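Local coordinates for protein dITP/XTP pyrophosphatase (Coxiella burnetii, PDB 3TQU) that probably hydrolyses non-canonical purine nucleoside triphosphates such as XTP, dITP and ITP to their monophosphates and diphosphate, clearing them from the nucleotide pool, at residues M4-A10 with E28-Q34; D116-S120 with W143-R149. All coordinates share one frame; numbering follows the deposited sequence.

Contact 1: residues M4-A10 with E28-Q34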
loop_
_atom_site.group_PDB
_atom_site.type_symbol
_atom_site.label_atom_id
_atom_site.label_comp_id
_atom_site.label_asym_id
_atom_site.label_seq_id
_atom_site.Cartn_x
_atom_site.Cartn_y
_atom_site.Cartn_z
HETATM N N MSE A 4 9.556 -23.159 -12.564
HETATM C CA MSE A 4 9.031 -21.897 -13.071
HETATM C C MSE A 4 7.953 -21.352 -12.140
HETATM O O MSE A 4 6.917 -21.982 -11.939
HETATM C CB MSE A 4 8.469 -22.081 -14.485
HETATM C CG MSE A 4 7.802 -20.846 -15.085
HETATM SE SE MSE A 4 8.991 -19.686 -16.126
HETATM C CE MSE A 4 9.907 -21.054 -17.175
ATOM N N LEU A 5 8.212 -20.184 -11.563
ATOM C CA LEU A 5 7.235 -19.511 -10.718
ATOM C C LEU A 5 6.052 -19.052 -11.563
ATOM O O LEU A 5 6.229 -18.375 -12.574
ATOM C CB LEU A 5 7.879 -18.310 -10.020
ATOM C CG LEU A 5 6.992 -17.460 -9.108
ATOM C CD1 LEU A 5 6.336 -18.315 -8.034
ATOM C CD2 LEU A 5 7.800 -16.338 -8.483
ATOM N N GLU A 6 4.845 -19.428 -11.147
ATOM C CA GLU A 6 3.630 -19.031 -11.850
ATOM C C GLU A 6 2.852 -17.975 -11.070
ATOM O O GLU A 6 2.480 -18.194 -9.917
ATOM C CB GLU A 6 2.735 -20.246 -12.101
ATOM C CG GLU A 6 3.301 -21.253 -13.088
ATOM C CD GLU A 6 2.336 -22.388 -13.370
ATOM O OE1 GLU A 6 1.690 -22.876 -12.417
ATOM O OE2 GLU A 6 2.214 -22.788 -14.547
ATOM N N ILE A 7 2.609 -16.832 -11.702
ATOM C CA ILE A 7 1.817 -15.778 -11.079
ATOM C C ILE A 7 0.647 -15.390 -11.975
ATOM O O ILE A 7 0.821 -15.164 -13.168
ATOM C CB ILE A 7 2.669 -14.530 -10.771
ATOM C CG1 ILE A 7 3.868 -14.901 -9.892
ATOM C CG2 ILE A 7 1.829 -13.464 -10.079
ATOM C CD1 ILE A 7 4.819 -13.747 -9.638
ATOM N N VAL A 8 -0.545 -15.325 -11.395
ATOM C CA VAL A 8 -1.738 -14.963 -12.149
ATOM C C VAL A 8 -1.868 -13.452 -12.273
ATOM O O VAL A 8 -1.723 -12.727 -11.290
ATOM C CB VAL A 8 -3.017 -15.520 -11.487
ATOM C CG1 VAL A 8 -4.257 -14.974 -12.186
ATOM C CG2 VAL A 8 -3.011 -17.039 -11.511
ATOM N N LEU A 9 -2.138 -12.989 -13.489
ATOM C CA LEU A 9 -2.388 -11.580 -13.747
ATOM C C LEU A 9 -3.893 -11.353 -13.805
ATOM O O LEU A 9 -4.584 -11.959 -14.622
ATOM C CB LEU A 9 -1.749 -11.169 -15.078
ATOM C CG LEU A 9 -1.548 -9.671 -15.330
ATOM C CD1 LEU A 9 -0.514 -9.099 -14.368
ATOM C CD2 LEU A 9 -1.117 -9.427 -16.770
ATOM N N ALA A 10 -4.404 -10.484 -12.939
ATOM C CA ALA A 10 -5.843 -10.251 -12.868
ATOM C C ALA A 10 -6.382 -9.521 -14.101
ATOM O O ALA A 10 -7.553 -9.658 -14.452
ATOM C CB ALA A 10 -6.195 -9.489 -11.595
ATOM N N GLU A 28 12.845 -16.245 -14.122
ATOM C CA GLU A 28 12.076 -17.465 -14.340
ATOM C C GLU A 28 10.681 -17.341 -13.742
ATOM O O GLU A 28 10.351 -18.011 -12.761
ATOM C CB GLU A 28 12.794 -18.683 -13.758
ATOM C CG GLU A 28 14.099 -19.010 -14.456
ATOM C CD GLU A 28 13.964 -18.989 -15.966
ATOM O OE1 GLU A 28 14.536 -18.075 -16.596
ATOM O OE2 GLU A 28 13.287 -19.884 -16.518
ATOM N N ILE A 29 9.869 -16.474 -14.339
ATOM C CA ILE A 29 8.494 -16.273 -13.902
ATOM C C ILE A 29 7.553 -16.258 -15.100
ATOM O O ILE A 29 7.861 -15.668 -16.138
ATOM C CB ILE A 29 8.330 -14.958 -13.120
ATOM C CG1 ILE A 29 9.271 -14.931 -11.913
ATOM C CG2 ILE A 29 6.888 -14.780 -12.674
ATOM C CD1 ILE A 29 9.097 -13.712 -11.035
ATOM N N LYS A 30 6.406 -16.912 -14.952
ATOM C CA LYS A 30 5.410 -16.956 -16.011
ATOM C C LYS A 30 4.096 -16.358 -15.531
ATOM O O LYS A 30 3.481 -16.864 -14.591
ATOM C CB LYS A 30 5.178 -18.394 -16.474
ATOM C CG LYS A 30 4.102 -18.539 -17.543
ATOM C CD LYS A 30 3.767 -20.003 -17.790
ATOM C CE LYS A 30 4.995 -20.787 -18.225
ATOM N NZ LYS A 30 4.707 -22.244 -18.356
ATOM N N PHE A 31 3.670 -15.276 -16.173
ATOM C CA PHE A 31 2.391 -14.669 -15.836
ATOM C C PHE A 31 1.254 -15.266 -16.658
ATOM O O PHE A 31 1.362 -15.419 -17.875
ATOM C CB PHE A 31 2.453 -13.153 -16.003
ATOM C CG PHE A 31 3.159 -12.459 -14.876
ATOM C CD1 PHE A 31 2.449 -11.987 -13.786
ATOM C CD2 PHE A 31 4.534 -12.305 -14.894
ATOM C CE1 PHE A 31 3.101 -11.355 -12.737
ATOM C CE2 PHE A 31 5.187 -11.678 -13.850
ATOM C CZ PHE A 31 4.469 -11.204 -12.772
ATOM N N ILE A 32 0.166 -15.604 -15.976
ATOM C CA ILE A 32 -0.991 -16.202 -16.619
ATOM C C ILE A 32 -2.222 -15.350 -16.350
ATOM O O ILE A 32 -2.604 -15.153 -15.197
ATOM C CB ILE A 32 -1.245 -17.619 -16.081
ATOM C CG1 ILE A 32 0.031 -18.460 -16.180
ATOM C CG2 ILE A 32 -2.406 -18.270 -16.825
ATOM C CD1 ILE A 32 -0.100 -19.832 -15.567
ATOM N N PRO A 33 -2.845 -14.829 -17.415
ATOM C CA PRO A 33 -4.055 -14.019 -17.247
ATOM C C PRO A 33 -5.129 -14.825 -16.524
ATOM O O PRO A 33 -5.261 -16.027 -16.770
ATOM C CB PRO A 33 -4.481 -13.723 -18.692
ATOM C CG PRO A 33 -3.224 -13.855 -19.494
ATOM C CD PRO A 33 -2.442 -14.950 -18.826
ATOM N N GLN A 34 -5.879 -14.181 -15.636
ATOM C CA GLN A 34 -6.889 -14.892 -14.862
ATOM C C GLN A 34 -7.925 -15.541 -15.770
ATOM O O GLN A 34 -8.558 -16.524 -15.394
ATOM C CB GLN A 34 -7.561 -13.972 -13.841
ATOM C CG GLN A 34 -8.416 -12.868 -14.437
ATOM C CD GLN A 34 -9.043 -11.994 -13.371
ATOM O OE1 GLN A 34 -8.600 -11.984 -12.221
ATOM N NE2 GLN A 34 -10.082 -11.254 -13.746
HETATM O O HOH W 1 11.081 -19.822 -10.892
#
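I7 and F31 sit side by side across two parallel strands, 5-9 and 29-33. The strands are paired in register from L5 with I29 to L9 with P33. Backbone bonds alternate along the pair: K30 N to L5 O (2.8 Å), I7 N to K30 O, I32 N to I7 O, L9 N to I32 O. Q34 N continues the pattern to L9 O. At the other end L5 N reaches E28 O at a longer 3.3 Å, and one water bridges the same two atoms.

The I7 side chain can be followed outward. Its CB lies 3.8 Å from F31 CE1. CG2, anti to the backbone N, comes closer to the same ring carbon, at 3.6 Å. CG1 takes the other branch (chi1 -56°) and passes near I29 CG2. From there CD1 ends 3.8 Å from I29 CG2, with F31 CZ a little farther off. The two branches of I7 thus touch both I29 and the phenyl ring. L5 CD2 adds to this row against I29 CD1, and L9 CD1 meets F31 CD1 at 4.2 Å.

E6, K30, V8 and I32 point to the opposite face. There E6 OE2 and K30 NZ are 4.6 Å apart, too far for a salt bridge. E6 OE2 also lies near I32 CD1.

Helix 14-23 joins the strands in a beta-alpha-beta unit. Its L17 and M20 touch F31, and L17 also touches L9. Just past A10 come the predicted substrate-binding residues S11 to K16, and L9 lies close to S11. The chemistry implies that main-chain bonds set the register, while F31 and L9 pack against the helix. Toward L5 the face is more exposed. The opposite charges of E6 and K30 probably add only a loose attraction.

Contact 2: residues D116-S120 with W143-R149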
loop_
_atom_site.group_PDB
_atom_site.type_symbol
_atom_site.label_atom_id
_atom_site.label_comp_id
_atom_site.label_asym_id
_atom_site.label_seq_id
_atom_site.Cartn_x
_atom_site.Cartn_y
_atom_site.Cartn_z
ATOM N N ASP A 116 -4.198 26.437 -10.323
ATOM C CA ASP A 116 -3.400 25.226 -10.165
ATOM C C ASP A 116 -3.861 24.126 -11.117
ATOM O O ASP A 116 -4.951 23.579 -10.964
ATOM C CB ASP A 116 -3.463 24.725 -8.721
ATOM C CG ASP A 116 -2.416 23.672 -8.427
ATOM O OD1 ASP A 116 -1.758 23.214 -9.382
ATOM O OD2 ASP A 116 -2.250 23.301 -7.246
ATOM N N ARG A 117 -3.023 23.807 -12.099
ATOM C CA ARG A 117 -3.328 22.756 -13.064
ATOM C C ARG A 117 -2.583 21.472 -12.709
ATOM O O ARG A 117 -2.528 20.537 -13.508
ATOM C CB ARG A 117 -2.930 23.194 -14.478
ATOM C CG ARG A 117 -3.413 24.583 -14.881
ATOM C CD ARG A 117 -4.860 24.577 -15.349
ATOM N NE ARG A 117 -5.045 23.808 -16.577
ATOM C CZ ARG A 117 -6.198 23.719 -17.233
ATOM N NH1 ARG A 117 -7.269 24.359 -16.783
ATOM N NH2 ARG A 117 -6.284 22.993 -18.340
ATOM N N SER A 118 -2.004 21.433 -11.513
ATOM C CA SER A 118 -1.195 20.292 -11.091
ATOM C C SER A 118 -1.991 18.996 -11.107
ATOM O O SER A 118 -3.166 18.978 -10.739
ATOM C CB SER A 118 -0.612 20.526 -9.696
ATOM O OG SER A 118 0.298 21.612 -9.710
ATOM N N ALA A 119 -1.340 17.916 -11.530
ATOM C CA ALA A 119 -1.983 16.614 -11.601
ATOM C C ALA A 119 -0.937 15.512 -11.532
ATOM O O ALA A 119 0.251 15.760 -11.722
ATOM C CB ALA A 119 -2.801 16.494 -12.879
ATOM N N SER A 120 -1.385 14.295 -11.250
ATOM C CA SER A 120 -0.489 13.152 -11.184
ATOM C C SER A 120 -1.195 11.900 -11.675
ATOM O O SER A 120 -2.393 11.722 -11.440
ATOM C CB SER A 120 -0.002 12.930 -9.750
ATOM O OG SER A 120 0.589 14.103 -9.226
ATOM N N TRP A 143 3.535 9.775 -11.314
ATOM C CA TRP A 143 4.020 10.589 -12.417
ATOM C C TRP A 143 3.378 11.971 -12.327
ATOM O O TRP A 143 2.177 12.115 -12.544
ATOM C CB TRP A 143 3.658 9.912 -13.742
ATOM C CG TRP A 143 4.399 10.422 -14.935
ATOM C CD1 TRP A 143 5.556 11.151 -14.940
ATOM C CD2 TRP A 143 4.035 10.236 -16.309
ATOM N NE1 TRP A 143 5.934 11.427 -16.234
ATOM C CE2 TRP A 143 5.017 10.879 -17.090
ATOM C CE3 TRP A 143 2.976 9.587 -16.952
ATOM C CZ2 TRP A 143 4.966 10.894 -18.485
ATOM C CZ3 TRP A 143 2.929 9.605 -18.337
ATOM C CH2 TRP A 143 3.917 10.255 -19.087
ATOM N N GLU A 144 4.179 12.983 -11.997
ATOM C CA GLU A 144 3.674 14.346 -11.812
ATOM C C GLU A 144 3.697 15.175 -13.099
ATOM O O GLU A 144 4.674 15.154 -13.845
ATOM C CB GLU A 144 4.476 15.069 -10.725
ATOM C CG GLU A 144 4.519 14.337 -9.392
ATOM C CD GLU A 144 5.344 15.072 -8.352
ATOM O OE1 GLU A 144 5.839 16.176 -8.658
ATOM O OE2 GLU A 144 5.499 14.548 -7.228
ATOM N N GLY A 145 2.621 15.913 -13.348
ATOM C CA GLY A 145 2.554 16.784 -14.505
ATOM C C GLY A 145 1.520 17.880 -14.348
ATOM O O GLY A 145 1.203 18.291 -13.233
ATOM N N GLU A 146 0.996 18.357 -15.473
ATOM C CA GLU A 146 -0.002 19.418 -15.478
ATOM C C GLU A 146 -1.065 19.103 -16.515
ATOM O O GLU A 146 -0.785 18.444 -17.516
ATOM C CB GLU A 146 0.642 20.764 -15.817
ATOM C CG GLU A 146 1.755 21.184 -14.877
ATOM C CD GLU A 146 2.437 22.460 -15.326
ATOM O OE1 GLU A 146 2.045 23.005 -16.381
ATOM O OE2 GLU A 146 3.365 22.917 -14.627
ATOM N N ILE A 147 -2.285 19.576 -16.278
ATOM C CA ILE A 147 -3.362 19.400 -17.244
ATOM C C ILE A 147 -3.329 20.518 -18.280
ATOM O O ILE A 147 -3.396 21.699 -17.938
ATOM C CB ILE A 147 -4.744 19.377 -16.563
ATOM C CG1 ILE A 147 -4.771 18.328 -15.452
ATOM C CG2 ILE A 147 -5.841 19.103 -17.585
ATOM C CD1 ILE A 147 -4.536 16.905 -15.946
ATOM N N ALA A 148 -3.224 20.143 -19.550
ATOM C CA ALA A 148 -3.163 21.121 -20.626
ATOM C C ALA A 148 -4.523 21.772 -20.854
ATOM O O ALA A 148 -5.541 21.306 -20.341
ATOM C CB ALA A 148 -2.654 20.472 -21.903
ATOM N N ARG A 149 -4.529 22.854 -21.626
ATOM C CA ARG A 149 -5.751 23.592 -21.918
ATOM C C ARG A 149 -6.550 22.889 -23.008
ATOM O O ARG A 149 -7.775 22.983 -23.053
ATOM C CB ARG A 149 -5.418 25.021 -22.353
ATOM C CG ARG A 149 -4.575 25.805 -21.356
ATOM C CD ARG A 149 -5.421 26.393 -20.239
ATOM N NE ARG A 149 -4.606 27.109 -19.261
ATOM C CZ ARG A 149 -5.099 27.810 -18.246
ATOM N NH1 ARG A 149 -6.412 27.898 -18.075
ATOM N NH2 ARG A 149 -4.282 28.426 -17.401
#
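R117 folds its side chain back over the end of strand 137-147 and grips the backbone there. Its CG stands beside the backbone N (chi1 -49°), and the chain bends again at chi2 and chi3. These turns bring NE to I147 O at 3.0 Å. NH2 meets the same oxygen at 3.2 Å, so one carbonyl takes two nitrogens side-on, both from one face of its plane. NH2 also makes a weak bond to A148 O. Both oxygens lie at the guanidinium edge, which helps fix its rotation. R149 stacks over one face, planes 16° apart and centres 4.4 Å apart. Carbonyl oxygens at the R117 edge may offset part of the charge repulsion.

The backbone of R117 takes part too: I147 N bonds to its O. A119 and G145 follow as a hydrogen-bonded antiparallel pair. I147 bends at chi2 (-62°), with CD1 3.5 Å from A119 CB. Before the strand, D116 OD1 accepts from S118 N in an Asx turn and from S118 OG through its syn lone pair.

This is the open end of the beta hairpin of strands 118-128 and 137-147. W143 meets F163 and lies close to K180 and H185, predicted to bind substrate. Strand 68-77 bonds to S120 through T76; strand 163-165 flanks E146. L109 of helix 98-112 packs on R117 and I147.

Both contacts belong to the same mixed sheet but lie on opposite sides of the chain's centre, with centres about 35 Å apart and no touch between them. Contact 1 pairs an outermost strand with its neighbour, in parallel. Contact 2 pairs two inner strands, antiparallel. Strand 68-77 stands between them, bordering strand 5-9 on one side and strand 118-128 on the other. Each contact is partly buried. Contact 1 buries more surface, 806 against 476 Å², and adds aliphatic and aromatic packing, partly against its connecting helix, to a run of backbone bonds. Contact 2 has less apolar packing and adds to its backbone pairing an arginine that binds main-chain carbonyls where the hairpin strands end.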